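PDB 3WYZ: ribonuclease P protein component 3 from Thermococcus kodakarensis KOD1, which probably serves as a protein subunit of ribonuclease P, the RNA-containing complex that removes the 5' extensions of precursor tRNAs. Local coordinates for residues A[160-163]-A[164-168]. Sequence-based numbering, arbitrary orientation.
Sequences MKTW and QLVKK
Met160 O accepts a hydrogen bond from the backbone N of Gln164 at 3.1 Å, and in one of its two conformers the Gln164 side chain lies back over the same carbonyl. In that conformer CG of Gln164 is anti to its own carbonyl carbon (chi1 -69°), which turns the amide end back along the helix and brings NE2 to 4.1 Å from Met160 CB. Lys161 O takes a longer bond from Leu165 N, 3.3 Å, with CG and CD1 of Leu165 lying beside that oxygen; the leucine packs on His124 and Ala127 of helix 124-133. Thr162 O receives Val166 N at 2.8 Å, nearly straight at the hydrogen. The methyls of these two residues, CG2 to CG2, meet at 4.0 Å on the buried side, where both side chains rest on Ile137 of strand 136-140, while Thr162 OG1 bonds back to Phe158 O. These are the last two and a half turns of helix 149-168, which links strands 136-140 and 173-176 in the TIM barrel-like alpha/beta fold. Trp163 O holds Lys167 N at 2.7 Å, and the indole swings forward along the axis because its CG is anti to the backbone N (chi1 161°). Lys167 CB sits over one face of the six-membered ring, 3.9 Å from its centroid, in a CH-pi contact, and CG packs against CZ2 and CH2. Val166 CG1 approaches the ring obliquely, 4.1 Å from Trp163 CE3. An alanine in place of Trp163 would probably deprive the Lys167 methylenes of their aromatic platform and open a gap beside Val166 and Met200. Glu204 of helix 202-209 touches both Trp163 and Lys167.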
# COMPACT_ATOMS: atom_id res chain seq x y z
N MET A 160 -7.69 2.20 -12.95
CA MET A 160 -7.39 1.77 -14.32
C MET A 160 -6.27 2.61 -14.94
O MET A 160 -5.38 2.05 -15.57
CB MET A 160 -8.64 1.85 -15.20
CG MET A 160 -9.69 0.79 -14.88
SD MET A 160 -11.24 1.06 -15.74
CE MET A 160 -12.37 0.01 -14.82
N LYS A 161 -6.32 3.93 -14.77
CA LYS A 161 -5.28 4.82 -15.32
C LYS A 161 -3.92 4.54 -14.68
O LYS A 161 -2.90 4.49 -15.37
CB LYS A 161 -5.64 6.30 -15.11
CG LYS A 161 -6.88 6.78 -15.87
CD LYS A 161 -6.74 8.23 -16.32
CE LYS A 161 -8.10 8.88 -16.59
NZ LYS A 161 -7.99 10.08 -17.48
N THR A 162 -3.92 4.36 -13.36
CA THR A 162 -2.70 4.07 -12.63
C THR A 162 -2.14 2.70 -13.00
O THR A 162 -0.92 2.54 -13.15
CB THR A 162 -2.93 4.14 -11.11
OG1 THR A 162 -3.42 5.44 -10.75
CG2 THR A 162 -1.66 3.87 -10.36
N TRP A 163 -3.01 1.71 -13.15
CA TRP A 163 -2.56 0.37 -13.56
C TRP A 163 -1.87 0.41 -14.92
O TRP A 163 -0.81 -0.17 -15.09
CB TRP A 163 -3.73 -0.62 -13.58
CG TRP A 163 -3.44 -1.85 -14.40
CD1 TRP A 163 -4.12 -2.26 -15.50
CD2 TRP A 163 -2.38 -2.80 -14.19
NE1 TRP A 163 -3.56 -3.42 -16.00
CE2 TRP A 163 -2.49 -3.77 -15.21
CE3 TRP A 163 -1.36 -2.91 -13.25
CZ2 TRP A 163 -1.61 -4.85 -15.31
CZ3 TRP A 163 -0.48 -3.99 -13.35
CH2 TRP A 163 -0.61 -4.95 -14.39
N GLN A 164 -2.47 1.09 -15.89
CA GLN A 164 -1.93 1.17 -17.25
C GLN A 164 -0.53 1.78 -17.27
O GLN A 164 0.32 1.38 -18.04
CB GLN A 164 -2.87 1.98 -18.16
CG GLN A 164 -4.20 1.30 -18.46
CD GLN A 164 -5.22 2.25 -19.07
OE1 GLN A 164 -4.90 3.05 -19.94
NE2 GLN A 164 -6.46 2.16 -18.61
N LEU A 165 -0.33 2.78 -16.41
CA LEU A 165 0.98 3.43 -16.24
C LEU A 165 1.96 2.51 -15.53
O LEU A 165 3.07 2.31 -16.00
CB LEU A 165 0.84 4.74 -15.46
CG LEU A 165 0.27 5.92 -16.25
CD1 LEU A 165 -0.18 7.05 -15.32
CD2 LEU A 165 1.30 6.43 -17.25
N VAL A 166 1.54 1.98 -14.38
CA VAL A 166 2.31 0.99 -13.62
C VAL A 166 2.79 -0.15 -14.52
O VAL A 166 3.96 -0.55 -14.46
CB VAL A 166 1.46 0.41 -12.46
CG1 VAL A 166 2.01 -0.92 -11.96
CG2 VAL A 166 1.37 1.41 -11.30
N LYS A 167 1.88 -0.67 -15.34
CA LYS A 167 2.19 -1.79 -16.22
C LYS A 167 3.22 -1.41 -17.29
O LYS A 167 4.15 -2.18 -17.56
CB LYS A 167 0.92 -2.32 -16.86
CG LYS A 167 1.08 -3.66 -17.55
CD LYS A 167 0.85 -3.55 -19.05
CE LYS A 167 0.60 -4.91 -19.69
NZ LYS A 167 -0.17 -4.78 -20.96
N LYS A 168 3.05 -0.23 -17.88
CA LYS A 168 3.93 0.24 -18.95
C LYS A 168 5.35 0.52 -18.43
O LYS A 168 6.33 0.15 -19.07
CB LYS A 168 3.37 1.51 -19.60
CG LYS A 168 4.02 1.85 -20.93
CD LYS A 168 3.55 3.19 -21.46
CE LYS A 168 2.13 3.15 -21.99
NZ LYS A 168 1.47 4.49 -21.90